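Local coordinates for N-terminal acetyltransferase-like protein (Chaetomium thermophilum, PDB 5NNP) that probably serves as the helical-repeat auxiliary subunit of an N-terminal acetyltransferase A complex, bound to a second protein that also holds the coenzyme A ligand, at residues 281-284 with 285-289; 312-315 with 316-320; 343-346 with 347-350; 369-372 with 373-377; 376-379 with 380-384. All coordinates share one frame; numbering follows the deposited sequence.

In the fold
All five interactions are local, each within a single helix or running off its end, and they follow one another along helices 273-286, 303-320, 336-352 and 369-381 of this helical repeat chain. Interaction 1 stands somewhat apart, its centre about 16 Å from that of interaction 2, without touching it. Interactions 2, 3 and 4 form a compact group with centres 10 to 11 Å apart, where Phe318, Tyr349 and Ala374 pack together. Interactions 4 and 5 share Tyr376 and Tyr377 on helix 369-381. Interactions 1 and 2 each send a basic side chain to the coenzyme A ligand, whereas interactions 3 to 5 are packing between neighbouring helices.

Interaction 1. Residues 281-284 with 285-289; sequences DEYA and AKYPR. With CMC (carboxymethyl coenzyme *a), chain B.
Tyr283 and Tyr287, one turn apart at the end of helix 273-286, lie side by side. They meet edge against edge, Tyr283 CD1 3.9 Å from Tyr287 CE2, while CG of Lys286 rests over one face of the Tyr287 ring, toward its rim. This is the packed side: Tyr283 is buried against helices 238-251 and 256-265. Backbone bonds run from Ala285 N to Asp281 O (2.9 Å) and, weakly, from Tyr287 N to Tyr283 O at the helix end. Asp250 takes both the Tyr287 hydroxyl and the amine of the extended Lys286. Replacing Tyr287 by an alanine would probably leave Asp250 without one of these partners and open a gap beside the Tyr283 ring. Beyond the helix the packing is loose: Pro288 and Arg289 are exposed and touch 281-284 little or not at all. The bent Arg289 chain brings NH2 to the 3'-phosphate of the ligand, 3.1 Å from O7A at an N-H...O angle of 159°, with the oxygen at the guanidinium edge. NH1 forms a salt bridge with an acidic side chain of another protein chain, so one guanidinium serves both phosphate and partner and probably helps balance the phosphate's charge.

Interaction 2. Residues 312-315 with 316-320; sequences AYLT and LMFDK. With CMC (carboxymethyl coenzyme *a), chain B.
Tyr313 and Met317 meet on one face of helix 303-320, an α-helix of the tandem helical repeat fold, and the contacts here are those of neighbouring turns. The aromatic contacts come first. Met317 CG lies over the face of the Tyr313 ring, 4.1 Å from its centroid, and with the chain bent at chi2 (-66°) the sulfur stays close by in an oblique Met-aromatic contact. The methyl CE continues toward the phenol end, whose OH is hydrogen-bonded to Asp291.

Apolar packing joins Leu314 and Phe318, which run alongside each other with Leu314 CD2 3.8 Å from Phe318 CZ. The Phe318 ring also meets Tyr349 edge-to-face and rests on Ala373 and Ala374 of helix 369-381. A serine in place of Phe318 would probably open a gap between Leu314, Tyr349 and these alanines, and leave the Tyr349 ring less firmly held.

Of the hydrogen bonds, Phe318 N to Leu314 O is nearly straight (2.8 Å, 171°), Asp319 N reaches Thr315 O at 2.9 Å, and Leu316 N to Ala312 O is weak. Asp319 lies beside Thr315, its OD2 near the Thr315 methyl CG2, while its other oxygen, OD1, probably hydrogen-bonds to the Tyr349 hydroxyl; Thr315 OG1 turns back to Lys311 O. At the ligand end, the Lys320 chain is bent at chi3 and chi4, and its NZ hydrogen-bonds to O8A of the 3'-phosphate at 3.1 Å.

Interaction 3. Residues 343-346 with 347-350; sequences ASLA and EEYL
Leu345 and Glu348 are brought side by side by their torsions. Leu345 has CG beside its backbone N and anti to the carbonyl carbon (chi1 -74°), whereas Glu348 carries a chi1 of -148° followed by an extended chain (chi2 178°). Both side chains therefore run the same way from helix 336-352, and Leu345 CD2 comes to 3.7 Å from Glu348 OE1 and 4.1 Å from Glu348 CD. The touch is a methyl group against a carboxylate, so it is packing with no polar bond of its own. The charge of Glu348 is met across the helix pair: OE1 forms a salt bridge with Lys311 NZ of helix 303-320, and OE2 makes a long, weak ion pair with Arg307. Leu345 itself is buried on the same neighbour, against Arg307, Ala310, Lys311 and Leu314.

The stretch is a regular α-helix in the array of packed helices that makes up this repeat protein. Glu347 N bonds to Ala343 O at 3.0 Å, Glu348 N to Ser344 O, Tyr349 N to Leu345 O and Leu350 N to Ala346 O at 2.9 Å, the last almost straight at the hydrogen. Another face of the helix is turned to helix 369-381, where Ala343 CB packs on the His381 ring at CE1 and Ala346 CB packs against Leu378 CG. Glu347 OE1 makes a weak hydrogen bond with the Tyr396 hydroxyl and also lies against Leu378 CD1.

Interaction 4. Residues 369-372 with 373-377; sequences KGKG and AALYY
Leu375 lies alongside Lys371, one turn back on helix 369-381, and both side chains point the same way. From the backbone outward, CB of Leu375 sits 3.5 Å from Lys371 O, with Gly372 O a little farther off. CG of Leu375, held beside the backbone N (chi1 -70°), comes 3.3 Å from Lys371 O. At the branch the two methyls part company. Leu375 CD1 is 3.7 Å from Lys371 O and also turns back to the lysine chain, 4.0 Å from Lys371 CG and close to Lys371 CE, because that chain is extended and runs along the leucine. CD2 instead reaches helix 336-352, where it packs on Leu350 CD2. The leucine also meets Lys399 and Ala400 of helix 390-403, so this one side chain touches two neighbouring helices.

Residues from Ala374 onward fall in a predicted tetratricopeptide repeat, whose hallmark is the packing of antiparallel helix pairs. Small residues face the neighbouring helix here: Ala374 CB lies 3.7 Å from Tyr349 CD1 and equally near Leu350 CD1, and Gly370 CA touches the Tyr349 hydroxyl oxygen. The backbone bonds are regular, with Ala373 N to Lys369 O at 2.8 Å, Ala374 N to Gly370 O, Leu375 N to Lys371 O and Tyr376 N to Gly372 O. Lys371, beyond its contact with Leu375, rests its side chain on Leu403 and Tyr353.

Interaction 5. Residues 376-379 with 380-384; sequences YYLA and QHYNY
Gln380 lays its side chain across the ring of Tyr376, with CG over one face toward the rim and the amide and ring planes 30° apart. Gln380 CD is 3.6 Å from Tyr376 CZ, and the extended chain beyond CG carries the amide out over the phenol end. NE2 makes no hydrogen bond with the Tyr376 hydroxyl, which is bonded instead to Thr413. Leu378 and Tyr382 run alongside each other, with Leu378 CD2 4.0 Å from Tyr382 CE2 and the Leu378 carbonyl oxygen at the tyrosine ring's edge. CD2 of His381 stands 3.5 Å above the centre of that ring, while Arg392 makes a cation-pi contact with it.

Backbone bonds position these groups: His381 N to Tyr377 O (2.8 Å), Gln380 N to Tyr376 O, and Tyr382 N to Leu378 O. Farther along, Gln380 O accepts from both Asn383 N and Tyr384 N, which approach from the same face of its plane. In the next shell, Tyr333 OH bonds to both His381 ND1 and Tyr377 OH, and Asn383 OD1 to His420. The segment lies in a predicted tetratricopeptide repeat, packed between helices 336-352, 390-403 and 408-421, with Phe326 of helix 325-329 against Gln380 and His381.

Interaction 1. Residues 281-284 with 285-289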
# COMPACT_ATOMS: atom_id res chain seq x y z
N ASP A 281 28.93 18.70 4.18
CA ASP A 281 29.62 18.99 5.43
C ASP A 281 28.92 20.13 6.15
O ASP A 281 28.82 20.13 7.38
CB ASP A 281 31.10 19.33 5.17
CG ASP A 281 31.90 18.13 4.71
OD1 ASP A 281 31.48 16.99 4.99
OD2 ASP A 281 32.96 18.32 4.08
N GLU A 282 28.43 21.08 5.38
CA GLU A 282 27.76 22.22 5.96
C GLU A 282 26.56 21.81 6.81
O GLU A 282 26.40 22.29 7.92
CB GLU A 282 27.32 23.18 4.88
CG GLU A 282 26.64 24.41 5.42
CD GLU A 282 26.23 25.35 4.33
OE1 GLU A 282 27.07 25.60 3.43
OE2 GLU A 282 25.08 25.83 4.36
N TYR A 283 25.73 20.89 6.30
CA TYR A 283 24.57 20.45 7.06
C TYR A 283 24.94 19.46 8.15
O TYR A 283 24.25 19.38 9.16
CB TYR A 283 23.49 19.89 6.13
CG TYR A 283 22.80 21.04 5.41
CD1 TYR A 283 21.72 21.70 5.98
CD2 TYR A 283 23.29 21.52 4.21
CE1 TYR A 283 21.13 22.77 5.36
CE2 TYR A 283 22.71 22.58 3.59
CZ TYR A 283 21.64 23.21 4.16
OH TYR A 283 21.06 24.29 3.51
N ALA A 284 26.04 18.74 7.97
CA ALA A 284 26.53 17.81 8.99
C ALA A 284 26.99 18.57 10.24
O ALA A 284 26.75 18.15 11.37
CB ALA A 284 27.66 16.96 8.44
N ALA A 285 27.65 19.70 10.02
CA ALA A 285 28.04 20.60 11.09
C ALA A 285 26.81 21.20 11.77
O ALA A 285 26.77 21.32 13.00
CB ALA A 285 28.93 21.70 10.54
N LYS A 286 25.82 21.58 10.97
CA LYS A 286 24.65 22.28 11.48
C LYS A 286 23.71 21.31 12.18
O LYS A 286 22.97 21.69 13.08
CB LYS A 286 23.92 22.99 10.33
CG LYS A 286 22.88 24.02 10.74
CD LYS A 286 22.26 24.67 9.52
CE LYS A 286 21.21 25.71 9.92
NZ LYS A 286 20.55 26.30 8.72
N TYR A 287 23.76 20.05 11.76
CA TYR A 287 22.86 19.01 12.26
C TYR A 287 23.61 17.72 12.59
O TYR A 287 23.54 16.72 11.87
CB TYR A 287 21.75 18.75 11.23
CG TYR A 287 20.85 19.95 10.96
CD1 TYR A 287 19.98 20.41 11.94
CD2 TYR A 287 20.89 20.62 9.74
CE1 TYR A 287 19.16 21.50 11.71
CE2 TYR A 287 20.08 21.71 9.50
CZ TYR A 287 19.21 22.15 10.49
OH TYR A 287 18.39 23.24 10.28
N PRO A 288 24.34 17.73 13.71
CA PRO A 288 25.22 16.64 14.17
C PRO A 288 24.56 15.27 14.27
O PRO A 288 25.27 14.27 14.23
CB PRO A 288 25.66 17.11 15.55
CG PRO A 288 25.59 18.58 15.46
CD PRO A 288 24.39 18.88 14.63
N ARG A 289 23.24 15.22 14.39
CA ARG A 289 22.54 13.94 14.50
C ARG A 289 22.06 13.41 13.15
O ARG A 289 21.46 12.34 13.08
CB ARG A 289 21.34 14.05 15.43
CG ARG A 289 21.62 14.68 16.76
CD ARG A 289 20.73 14.05 17.83
NE ARG A 289 21.37 12.86 18.38
CZ ARG A 289 20.84 12.08 19.30
NH1 ARG A 289 19.63 12.35 19.78
NH2 ARG A 289 21.51 11.02 19.74
N1A CMC B . 18.46 -0.05 24.03
C2A CMC B . 18.42 1.11 24.76
N3A CMC B . 18.12 2.30 24.17
C4A CMC B . 17.85 2.35 22.83
C5A CMC B . 17.88 1.16 22.07
C6A CMC B . 18.19 -0.05 22.71
N6A CMC B . 18.22 -1.23 21.97
N7A CMC B . 17.54 1.54 20.69
C8A CMC B . 17.34 2.89 20.71
N9A CMC B . 17.54 3.30 21.96
C1B CMC B . 17.38 4.67 22.33
C2B CMC B . 18.66 5.40 22.33
O2B CMC B . 18.78 6.12 23.56
C3B CMC B . 18.56 6.38 21.26
O3B CMC B . 19.07 7.64 21.73
P3B CMC B . 20.61 7.93 21.53
O7A CMC B . 20.98 9.18 22.21
O8A CMC B . 21.01 7.92 20.01
O9A CMC B . 21.40 6.95 22.28
C4B CMC B . 17.11 6.57 21.05
O4B CMC B . 16.53 5.32 21.36
C5B CMC B . 16.90 6.87 19.60
O5B CMC B . 17.51 5.77 18.92
P1A CMC B . 16.80 5.40 17.52
O1A CMC B . 17.80 4.84 16.55
O2A CMC B . 16.19 6.66 16.93
O3A CMC B . 15.62 4.30 17.75
P2A CMC B . 15.22 3.15 16.76
O4A CMC B . 16.19 2.02 16.90
O5A CMC B . 15.25 3.66 15.36
O6A CMC B . 13.76 2.67 17.09
CBP CMC B . 12.12 1.57 18.47
CCP CMC B . 13.34 2.55 18.43
CDP CMC B . 11.02 2.24 17.58
CEP CMC B . 11.57 1.41 19.93
CAP CMC B . 12.58 0.20 17.92
OAP CMC B . 13.48 -0.40 18.79
C9P CMC B . 11.47 -0.81 17.63
O9P CMC B . 10.89 -0.81 16.53
N8P CMC B . 11.10 -1.80 18.62
C7P CMC B . 10.06 -2.79 18.35
C6P CMC B . 8.66 -2.17 18.09
C5P CMC B . 8.34 -1.26 19.25
O5P CMC B . 8.50 -1.65 20.38
N4P CMC B . 7.89 0.07 18.99
C3P CMC B . 7.63 0.96 20.10
C2P CMC B . 6.13 1.05 20.39
S1P CMC B . 5.90 2.18 21.79
C1 CMC B . 4.71 3.44 21.31
C2 CMC B . 3.71 2.80 20.38
O21 CMC B . 3.83 2.87 19.17

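Interaction 2. Residues 312-315 with 316-320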
# COMPACT_ATOMS: atom_id res chain seq x y z
N ALA A 312 36.16 7.43 9.06
CA ALA A 312 35.59 8.29 10.10
C ALA A 312 34.12 7.96 10.39
O ALA A 312 33.68 8.08 11.53
CB ALA A 312 35.73 9.73 9.72
N TYR A 313 33.37 7.55 9.37
CA TYR A 313 31.99 7.15 9.58
C TYR A 313 31.93 5.82 10.31
O TYR A 313 31.18 5.68 11.29
CB TYR A 313 31.23 7.08 8.24
CG TYR A 313 29.78 6.69 8.37
CD1 TYR A 313 28.82 7.65 8.66
CD2 TYR A 313 29.36 5.37 8.20
CE1 TYR A 313 27.47 7.31 8.77
CE2 TYR A 313 28.01 5.02 8.32
CZ TYR A 313 27.08 6.00 8.60
OH TYR A 313 25.73 5.68 8.73
N LEU A 314 32.71 4.84 9.86
CA LEU A 314 32.74 3.52 10.50
C LEU A 314 33.15 3.60 11.98
O LEU A 314 32.58 2.91 12.82
CB LEU A 314 33.68 2.58 9.75
CG LEU A 314 33.08 1.94 8.50
CD1 LEU A 314 34.07 0.95 7.90
CD2 LEU A 314 31.75 1.24 8.82
N THR A 315 34.12 4.45 12.30
CA THR A 315 34.55 4.60 13.68
C THR A 315 33.42 5.06 14.59
O THR A 315 33.24 4.54 15.69
CB THR A 315 35.71 5.59 13.82
OG1 THR A 315 36.81 5.18 12.99
CG2 THR A 315 36.17 5.67 15.28
N LEU A 316 32.67 6.06 14.13
CA LEU A 316 31.47 6.52 14.84
C LEU A 316 30.50 5.38 15.11
O LEU A 316 30.03 5.22 16.24
CB LEU A 316 30.74 7.61 14.05
CG LEU A 316 31.24 9.04 14.20
CD1 LEU A 316 30.60 9.91 13.14
CD2 LEU A 316 30.92 9.57 15.58
N MET A 317 30.19 4.60 14.08
CA MET A 317 29.15 3.60 14.23
C MET A 317 29.64 2.44 15.10
O MET A 317 28.94 1.98 16.00
CB MET A 317 28.66 3.10 12.87
CG MET A 317 28.12 4.20 11.96
SD MET A 317 26.59 5.02 12.52
CE MET A 317 25.35 4.04 11.66
N PHE A 318 30.86 1.97 14.83
CA PHE A 318 31.40 0.86 15.61
C PHE A 318 31.56 1.25 17.07
O PHE A 318 31.23 0.46 17.95
CB PHE A 318 32.72 0.40 15.03
CG PHE A 318 32.57 -0.31 13.73
CD1 PHE A 318 31.33 -0.81 13.35
CD2 PHE A 318 33.64 -0.46 12.86
CE1 PHE A 318 31.16 -1.47 12.14
CE2 PHE A 318 33.49 -1.12 11.65
CZ PHE A 318 32.25 -1.62 11.29
N ASP A 319 32.04 2.45 17.33
CA ASP A 319 32.21 2.90 18.71
C ASP A 319 30.89 2.94 19.46
O ASP A 319 30.83 2.67 20.66
CB ASP A 319 32.88 4.27 18.74
CG ASP A 319 34.37 4.18 18.51
OD1 ASP A 319 34.90 3.04 18.46
OD2 ASP A 319 35.01 5.24 18.40
N LYS A 320 29.84 3.26 18.72
CA LYS A 320 28.50 3.35 19.25
C LYS A 320 27.91 1.93 19.36
O LYS A 320 26.89 1.71 19.99
CB LYS A 320 27.65 4.26 18.36
CG LYS A 320 26.38 4.82 19.00
CD LYS A 320 25.53 5.60 17.99
CE LYS A 320 24.02 5.51 18.31
NZ LYS A 320 23.61 6.21 19.57
N1A CMC B . 18.46 -0.05 24.03
C2A CMC B . 18.42 1.11 24.76
N3A CMC B . 18.12 2.30 24.17
C4A CMC B . 17.85 2.35 22.83
C5A CMC B . 17.88 1.16 22.07
C6A CMC B . 18.19 -0.05 22.71
N6A CMC B . 18.22 -1.23 21.97
N7A CMC B . 17.54 1.54 20.69
C8A CMC B . 17.34 2.89 20.71
N9A CMC B . 17.54 3.30 21.96
C1B CMC B . 17.38 4.67 22.33
C2B CMC B . 18.66 5.40 22.33
O2B CMC B . 18.78 6.12 23.56
C3B CMC B . 18.56 6.38 21.26
O3B CMC B . 19.07 7.64 21.73
P3B CMC B . 20.61 7.93 21.53
O7A CMC B . 20.98 9.18 22.21
O8A CMC B . 21.01 7.92 20.01
O9A CMC B . 21.40 6.95 22.28
C4B CMC B . 17.11 6.57 21.05
O4B CMC B . 16.53 5.32 21.36
C5B CMC B . 16.90 6.87 19.60
O5B CMC B . 17.51 5.77 18.92
P1A CMC B . 16.80 5.40 17.52
O1A CMC B . 17.80 4.84 16.55
O2A CMC B . 16.19 6.66 16.93
O3A CMC B . 15.62 4.30 17.75
P2A CMC B . 15.22 3.15 16.76
O4A CMC B . 16.19 2.02 16.90
O5A CMC B . 15.25 3.66 15.36
O6A CMC B . 13.76 2.67 17.09
CBP CMC B . 12.12 1.57 18.47
CCP CMC B . 13.34 2.55 18.43
CDP CMC B . 11.02 2.24 17.58
CEP CMC B . 11.57 1.41 19.93
CAP CMC B . 12.58 0.20 17.92
OAP CMC B . 13.48 -0.40 18.79
C9P CMC B . 11.47 -0.81 17.63
O9P CMC B . 10.89 -0.81 16.53
N8P CMC B . 11.10 -1.80 18.62
C7P CMC B . 10.06 -2.79 18.35
C6P CMC B . 8.66 -2.17 18.09
C5P CMC B . 8.34 -1.26 19.25
O5P CMC B . 8.50 -1.65 20.38
N4P CMC B . 7.89 0.07 18.99
C3P CMC B . 7.63 0.96 20.10
C2P CMC B . 6.13 1.05 20.39
S1P CMC B . 5.90 2.18 21.79
C1 CMC B . 4.71 3.44 21.31
C2 CMC B . 3.71 2.80 20.38
O21 CMC B . 3.83 2.87 19.17

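Interaction 3. Residues 343-346 with 347-350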
# COMPACT_ATOMS: atom_id res chain seq x y z
N ALA A 343 35.63 -3.35 3.82
CA ALA A 343 36.07 -4.53 4.56
C ALA A 343 37.46 -4.29 5.19
O ALA A 343 37.71 -4.63 6.36
CB ALA A 343 36.09 -5.74 3.66
N SER A 344 38.35 -3.68 4.41
CA SER A 344 39.68 -3.36 4.88
C SER A 344 39.62 -2.41 6.07
O SER A 344 40.37 -2.56 7.03
CB SER A 344 40.52 -2.76 3.75
OG SER A 344 41.78 -2.32 4.21
N LEU A 345 38.74 -1.42 6.01
CA LEU A 345 38.61 -0.47 7.11
C LEU A 345 38.08 -1.13 8.38
O LEU A 345 38.51 -0.79 9.49
CB LEU A 345 37.71 0.69 6.71
CG LEU A 345 38.38 1.67 5.75
CD1 LEU A 345 37.39 2.75 5.39
CD2 LEU A 345 39.64 2.25 6.39
N ALA A 346 37.15 -2.05 8.23
CA ALA A 346 36.61 -2.79 9.36
C ALA A 346 37.71 -3.61 10.03
O ALA A 346 37.86 -3.61 11.24
CB ALA A 346 35.47 -3.69 8.93
N GLU A 347 38.46 -4.34 9.21
CA GLU A 347 39.57 -5.13 9.70
C GLU A 347 40.58 -4.22 10.40
O GLU A 347 41.17 -4.59 11.42
CB GLU A 347 40.23 -5.88 8.54
CG GLU A 347 41.03 -7.08 8.98
CD GLU A 347 40.15 -8.27 9.32
OE1 GLU A 347 39.21 -8.53 8.54
OE2 GLU A 347 40.39 -8.93 10.35
N GLU A 348 40.74 -3.02 9.85
CA GLU A 348 41.67 -2.03 10.36
C GLU A 348 41.23 -1.54 11.74
O GLU A 348 42.05 -1.36 12.64
CB GLU A 348 41.76 -0.87 9.38
CG GLU A 348 43.08 -0.18 9.31
CD GLU A 348 43.07 0.94 8.28
OE1 GLU A 348 42.55 2.04 8.59
OE2 GLU A 348 43.55 0.73 7.14
N TYR A 349 39.93 -1.33 11.89
CA TYR A 349 39.35 -0.87 13.14
C TYR A 349 39.46 -1.96 14.22
O TYR A 349 39.83 -1.69 15.36
CB TYR A 349 37.89 -0.48 12.91
CG TYR A 349 37.11 -0.18 14.17
CD1 TYR A 349 36.54 -1.20 14.92
CD2 TYR A 349 36.93 1.13 14.60
CE1 TYR A 349 35.84 -0.92 16.08
CE2 TYR A 349 36.23 1.42 15.76
CZ TYR A 349 35.68 0.39 16.49
OH TYR A 349 34.98 0.67 17.63
N LEU A 350 39.12 -3.18 13.83
CA LEU A 350 39.29 -4.38 14.65
C LEU A 350 40.68 -4.47 15.25
O LEU A 350 40.86 -4.76 16.44
CB LEU A 350 39.04 -5.61 13.79
CG LEU A 350 38.57 -6.85 14.52
CD1 LEU A 350 37.25 -6.55 15.18
CD2 LEU A 350 38.42 -7.95 13.50

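Interaction 4. Residues 369-372 with 373-377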
# COMPACT_ATOMS: atom_id res chain seq x y z
N LYS A 369 31.69 -3.32 22.85
CA LYS A 369 30.68 -3.30 21.79
C LYS A 369 31.28 -2.95 20.43
O LYS A 369 30.86 -3.51 19.43
CB LYS A 369 29.54 -2.33 22.12
CG LYS A 369 29.93 -0.90 22.40
CD LYS A 369 28.70 -0.00 22.48
CE LYS A 369 28.93 1.21 23.37
NZ LYS A 369 28.99 0.82 24.83
N GLY A 370 32.25 -2.04 20.40
CA GLY A 370 32.98 -1.71 19.19
C GLY A 370 33.53 -2.94 18.49
O GLY A 370 33.36 -3.10 17.27
N LYS A 371 34.17 -3.83 19.24
CA LYS A 371 34.79 -5.03 18.66
C LYS A 371 33.74 -6.00 18.12
O LYS A 371 33.92 -6.59 17.06
CB LYS A 371 35.66 -5.75 19.69
CG LYS A 371 36.19 -7.08 19.18
CD LYS A 371 37.37 -7.57 20.01
CE LYS A 371 38.04 -8.78 19.35
NZ LYS A 371 39.27 -9.23 20.07
N GLY A 372 32.66 -6.16 18.88
CA GLY A 372 31.53 -6.95 18.41
C GLY A 372 30.98 -6.37 17.12
O GLY A 372 30.71 -7.10 16.16
N ALA A 373 30.84 -5.05 17.07
CA ALA A 373 30.21 -4.38 15.93
C ALA A 373 31.04 -4.54 14.64
O ALA A 373 30.47 -4.72 13.57
CB ALA A 373 29.96 -2.89 16.26
N ALA A 374 32.36 -4.48 14.75
CA ALA A 374 33.22 -4.69 13.59
C ALA A 374 33.22 -6.16 13.17
O ALA A 374 33.19 -6.46 11.98
CB ALA A 374 34.64 -4.23 13.88
N LEU A 375 33.28 -7.07 14.13
CA LEU A 375 33.28 -8.49 13.78
C LEU A 375 31.95 -8.83 13.12
O LEU A 375 31.89 -9.59 12.15
CB LEU A 375 33.53 -9.37 15.02
CG LEU A 375 34.93 -9.35 15.65
CD1 LEU A 375 34.93 -10.12 16.96
CD2 LEU A 375 36.00 -9.92 14.71
N TYR A 376 30.87 -8.26 13.64
CA TYR A 376 29.54 -8.46 13.08
C TYR A 376 29.40 -7.87 11.69
O TYR A 376 28.69 -8.42 10.84
CB TYR A 376 28.48 -7.85 13.99
CG TYR A 376 27.07 -8.12 13.53
CD1 TYR A 376 26.59 -9.42 13.42
CD2 TYR A 376 26.21 -7.08 13.22
CE1 TYR A 376 25.30 -9.67 13.00
CE2 TYR A 376 24.92 -7.32 12.80
CZ TYR A 376 24.47 -8.62 12.69
OH TYR A 376 23.18 -8.86 12.28
N TYR A 377 30.07 -6.74 11.45
CA TYR A 377 30.05 -6.13 10.12
C TYR A 377 30.73 -7.06 9.13
O TYR A 377 30.26 -7.27 8.01
CB TYR A 377 30.74 -4.76 10.10
CG TYR A 377 30.69 -4.09 8.74
CD1 TYR A 377 31.59 -4.43 7.73
CD2 TYR A 377 29.75 -3.11 8.46
CE1 TYR A 377 31.55 -3.82 6.48
CE2 TYR A 377 29.70 -2.49 7.23
CZ TYR A 377 30.59 -2.85 6.24
OH TYR A 377 30.53 -2.22 5.02

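Interaction 5. Residues 376-379 with 380-384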
# COMPACT_ATOMS: atom_id res chain seq x y z
N TYR A 376 30.87 -8.26 13.64
CA TYR A 376 29.54 -8.46 13.08
C TYR A 376 29.40 -7.87 11.69
O TYR A 376 28.69 -8.42 10.84
CB TYR A 376 28.48 -7.85 13.99
CG TYR A 376 27.07 -8.12 13.53
CD1 TYR A 376 26.59 -9.42 13.42
CD2 TYR A 376 26.21 -7.08 13.22
CE1 TYR A 376 25.30 -9.67 13.00
CE2 TYR A 376 24.92 -7.32 12.80
CZ TYR A 376 24.47 -8.62 12.69
OH TYR A 376 23.18 -8.86 12.28
N TYR A 377 30.07 -6.74 11.45
CA TYR A 377 30.05 -6.13 10.12
C TYR A 377 30.73 -7.06 9.13
O TYR A 377 30.26 -7.27 8.01
CB TYR A 377 30.74 -4.76 10.10
CG TYR A 377 30.69 -4.09 8.74
CD1 TYR A 377 31.59 -4.43 7.73
CD2 TYR A 377 29.75 -3.11 8.46
CE1 TYR A 377 31.55 -3.82 6.48
CE2 TYR A 377 29.70 -2.49 7.23
CZ TYR A 377 30.59 -2.85 6.24
OH TYR A 377 30.53 -2.22 5.02
N LEU A 378 31.86 -7.61 9.56
CA LEU A 378 32.61 -8.49 8.70
C LEU A 378 31.83 -9.78 8.43
O LEU A 378 31.91 -10.34 7.34
CB LEU A 378 33.98 -8.79 9.30
CG LEU A 378 34.96 -7.63 9.16
CD1 LEU A 378 36.10 -7.76 10.16
CD2 LEU A 378 35.48 -7.56 7.73
N ALA A 379 31.06 -10.23 9.42
CA ALA A 379 30.28 -11.45 9.28
C ALA A 379 29.28 -11.26 8.17
O ALA A 379 29.09 -12.13 7.31
CB ALA A 379 29.59 -11.80 10.56
N GLN A 380 28.65 -10.10 8.17
CA GLN A 380 27.62 -9.79 7.20
C GLN A 380 28.21 -9.50 5.83
O GLN A 380 27.62 -9.88 4.82
CB GLN A 380 26.78 -8.62 7.70
CG GLN A 380 25.83 -9.06 8.77
CD GLN A 380 24.94 -7.96 9.22
OE1 GLN A 380 25.39 -6.95 9.77
NE2 GLN A 380 23.65 -8.13 8.98
N HIS A 381 29.35 -8.83 5.81
CA HIS A 381 30.06 -8.56 4.56
C HIS A 381 30.23 -9.84 3.75
O HIS A 381 29.85 -9.92 2.59
CB HIS A 381 31.43 -7.94 4.85
CG HIS A 381 32.23 -7.61 3.62
ND1 HIS A 381 32.23 -6.35 3.05
CD2 HIS A 381 33.07 -8.36 2.86
CE1 HIS A 381 33.03 -6.35 1.99
NE2 HIS A 381 33.54 -7.56 1.86
N TYR A 382 30.79 -10.86 4.39
CA TYR A 382 31.12 -12.09 3.72
C TYR A 382 29.93 -13.03 3.60
O TYR A 382 30.04 -14.11 3.02
CB TYR A 382 32.28 -12.75 4.43
CG TYR A 382 33.54 -11.97 4.22
CD1 TYR A 382 34.19 -11.99 2.98
CD2 TYR A 382 34.08 -11.19 5.23
CE1 TYR A 382 35.35 -11.27 2.77
CE2 TYR A 382 35.23 -10.47 5.02
CZ TYR A 382 35.87 -10.51 3.79
OH TYR A 382 37.02 -9.79 3.59
N ASN A 383 28.79 -12.62 4.14
CA ASN A 383 27.56 -13.35 3.94
C ASN A 383 26.78 -12.76 2.75
O ASN A 383 25.98 -13.44 2.11
CB ASN A 383 26.71 -13.32 5.20
CG ASN A 383 25.62 -14.35 5.19
OD1 ASN A 383 25.74 -15.41 4.55
ND2 ASN A 383 24.52 -14.06 5.89
N TYR A 384 27.06 -11.50 2.46
CA TYR A 384 26.38 -10.78 1.39
C TYR A 384 26.76 -11.35 0.02
O TYR A 384 27.92 -11.69 -0.23
CB TYR A 384 26.72 -9.28 1.48
CG TYR A 384 25.81 -8.39 0.68
CD1 TYR A 384 24.45 -8.33 0.95
CD2 TYR A 384 26.31 -7.59 -0.33
CE1 TYR A 384 23.61 -7.51 0.22
CE2 TYR A 384 25.48 -6.76 -1.06
CZ TYR A 384 24.13 -6.73 -0.78
OH TYR A 384 23.30 -5.91 -1.50